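Local coordinates for protein membrane attack complex assembly inhibitor BGA71 (Borreliella bavariensis, PDB 6FMH) that inhibits assembly of the complement membrane attack complex, probably helping this Lyme disease spirochaete, as an outer surface protein, to survive in host serum, at residues Lys73-Thr78 against Glu157-Tyr162. Residues are numbered along the deposited sequence; the frame is centred on the assembly and turned at random.
Sequences KQKINT and ETIDDY
Ile159 and Tyr162, one helical turn apart on helix 127-163, meet Lys75 and Thr78, spaced the same way on helix 73-88, in a helix-helix crossing of the all-helical Borrelia CRASP-1 family fold. The segment axes cross at 74° and stay 10.3 Å apart at their closest, so the contact is local. It is made by van der Waals approaches, one of them of a methyl to a carbonyl oxygen, with no hydrogen bond between the segments. Ile159 points toward helix 73-88, and its CD1 ends 3.6 Å from the backbone O of Lys75, while its CG2 lies alongside the lysine's aliphatic chain, 4.3 Å from CG. Leu69 and Leu79 also touch this isoleucine, which is buried. The lysine stretches on past it, and NZ hydrogen-bonds OD1 of Asn156, one turn before Ile159 on helix 127-163; the carboxylate of Asp160 is nearby but not in contact, and may add a weak electrostatic attraction. Thr78 and Tyr162 pass each other in opposite directions, the methyl approaching the ring obliquely. With CG trans to the main-chain nitrogen (chi1 -174°), Tyr162 carries its ring across toward helix 73-88, where its OH hydrogen-bonds Glu81. Thr78 divides its branches: OG1 turns back to bond Gln74 O at 2.9 Å, from above the carbonyl plane, sharing that acceptor with Thr78 N. This leaves the methyl to make the contact, with Thr78 CG2 3.5 Å from Tyr162 CD2.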
loop_
_atom_site.group_PDB
_atom_site.type_symbol
_atom_site.label_atom_id
_atom_site.label_comp_id
_atom_site.label_asym_id
_atom_site.label_seq_id
_atom_site.Cartn_x
_atom_site.Cartn_y
_atom_site.Cartn_z
ATOM N N LYS A 73 11.712 2.883 -22.617
ATOM C CA LYS A 73 12.610 1.743 -22.588
ATOM C C LYS A 73 14.055 2.100 -22.925
ATOM O O LYS A 73 15.009 1.596 -22.315
ATOM C CB LYS A 73 12.083 0.647 -23.551
ATOM C CG LYS A 73 11.083 -0.323 -22.902
ATOM C CD LYS A 73 10.559 -1.483 -23.763
ATOM C CE LYS A 73 10.051 -1.055 -25.149
ATOM N NZ LYS A 73 9.853 -2.247 -26.012
ATOM N N GLN A 74 14.249 2.961 -23.887
ATOM C CA GLN A 74 15.589 3.301 -24.302
ATOM C C GLN A 74 16.409 3.957 -23.182
ATOM O O GLN A 74 17.485 3.499 -22.822
ATOM C CB GLN A 74 15.530 4.229 -25.511
ATOM C CG GLN A 74 16.832 4.213 -26.213
ATOM C CD GLN A 74 16.775 4.480 -27.637
ATOM O OE1 GLN A 74 15.720 4.417 -28.285
ATOM N NE2 GLN A 74 17.980 4.668 -28.189
ATOM N N LYS A 75 15.822 4.978 -22.618
ATOM C CA LYS A 75 16.368 5.631 -21.459
ATOM C C LYS A 75 16.651 4.698 -20.272
ATOM O O LYS A 75 17.704 4.797 -19.629
ATOM C CB LYS A 75 15.410 6.733 -21.025
ATOM C CG LYS A 75 15.324 7.856 -22.048
ATOM C CD LYS A 75 14.423 8.963 -21.568
ATOM C CE LYS A 75 14.529 10.183 -22.456
ATOM N NZ LYS A 75 14.515 11.427 -21.641
ATOM N N ILE A 76 15.737 3.773 -20.008
ATOM C CA ILE A 76 15.910 2.847 -18.927
ATOM C C ILE A 76 17.084 1.947 -19.222
ATOM O O ILE A 76 17.788 1.504 -18.310
ATOM C CB ILE A 76 14.652 1.955 -18.754
ATOM C CG1 ILE A 76 13.477 2.763 -18.224
ATOM C CG2 ILE A 76 14.901 0.779 -17.801
ATOM C CD1 ILE A 76 12.141 2.094 -18.474
ATOM N N ASN A 77 17.212 1.563 -20.479
ATOM C CA ASN A 77 18.318 0.695 -20.873
ATOM C C ASN A 77 19.649 1.386 -20.701
ATOM O O ASN A 77 20.621 0.777 -20.307
ATOM C CB ASN A 77 18.145 0.220 -22.323
ATOM C CG ASN A 77 17.183 -0.930 -22.463
ATOM O OD1 ASN A 77 16.285 -0.858 -23.300
ATOM N ND2 ASN A 77 17.346 -1.993 -21.694
ATOM N N THR A 78 19.691 2.657 -21.018
ATOM C CA THR A 78 20.913 3.454 -20.837
ATOM C C THR A 78 21.318 3.519 -19.382
ATOM O O THR A 78 22.517 3.398 -19.043
ATOM C CB THR A 78 20.657 4.879 -21.321
ATOM O OG1 THR A 78 20.054 4.802 -22.629
ATOM C CG2 THR A 78 21.907 5.667 -21.397
ATOM N N GLU A 157 18.871 14.643 -17.315
ATOM C CA GLU A 157 20.096 15.356 -17.610
ATOM C C GLU A 157 21.307 14.390 -17.623
ATOM O O GLU A 157 22.221 14.508 -18.433
ATOM C CB GLU A 157 20.354 16.513 -16.634
ATOM C CG GLU A 157 21.813 16.833 -16.740
ATOM C CD GLU A 157 22.339 17.704 -15.684
ATOM O OE1 GLU A 157 21.820 17.683 -14.580
ATOM O OE2 GLU A 157 23.302 18.403 -15.943
ATOM N N THR A 158 21.268 13.404 -16.757
ATOM C CA THR A 158 22.292 12.407 -16.711
ATOM C C THR A 158 22.275 11.445 -17.923
ATOM O O THR A 158 23.325 11.196 -18.526
ATOM C CB THR A 158 22.152 11.658 -15.413
ATOM O OG1 THR A 158 22.563 12.507 -14.356
ATOM C CG2 THR A 158 23.000 10.378 -15.378
ATOM N N ILE A 159 21.098 10.975 -18.314
ATOM C CA ILE A 159 20.947 10.174 -19.525
ATOM C C ILE A 159 21.481 10.927 -20.753
ATOM O O ILE A 159 22.206 10.359 -21.577
ATOM C CB ILE A 159 19.478 9.772 -19.808
ATOM C CG1 ILE A 159 18.862 8.951 -18.631
ATOM C CG2 ILE A 159 19.368 9.059 -21.147
ATOM C CD1 ILE A 159 19.482 7.602 -18.342
ATOM N N ASP A 160 21.088 12.188 -20.900
ATOM C CA ASP A 160 21.573 12.977 -21.999
ATOM C C ASP A 160 23.098 13.133 -21.937
ATOM O O ASP A 160 23.775 12.989 -22.955
ATOM C CB ASP A 160 20.969 14.354 -21.942
ATOM C CG ASP A 160 19.539 14.355 -22.177
ATOM O OD1 ASP A 160 18.937 13.283 -22.462
ATOM O OD2 ASP A 160 18.981 15.457 -22.048
ATOM N N ASP A 161 23.610 13.502 -20.763
ATOM C CA ASP A 161 25.049 13.661 -20.576
ATOM C C ASP A 161 25.801 12.413 -20.945
ATOM O O ASP A 161 26.850 12.474 -21.558
ATOM C CB ASP A 161 25.361 14.028 -19.113
ATOM C CG ASP A 161 25.235 15.523 -18.832
ATOM O OD1 ASP A 161 25.016 16.335 -19.762
ATOM O OD2 ASP A 161 25.343 15.892 -17.646
ATOM N N TYR A 162 25.241 11.285 -20.584
ATOM C CA TYR A 162 25.864 9.999 -20.885
ATOM C C TYR A 162 25.944 9.749 -22.381
ATOM O O TYR A 162 26.983 9.372 -22.893
ATOM C CB TYR A 162 25.087 8.864 -20.205
ATOM C CG TYR A 162 25.728 7.508 -20.347
ATOM C CD1 TYR A 162 26.763 7.119 -19.490
ATOM C CD2 TYR A 162 25.285 6.579 -21.325
ATOM C CE1 TYR A 162 27.361 5.863 -19.615
ATOM C CE2 TYR A 162 25.852 5.346 -21.432
ATOM C CZ TYR A 162 26.893 4.999 -20.593
ATOM O OH TYR A 162 27.477 3.776 -20.693
#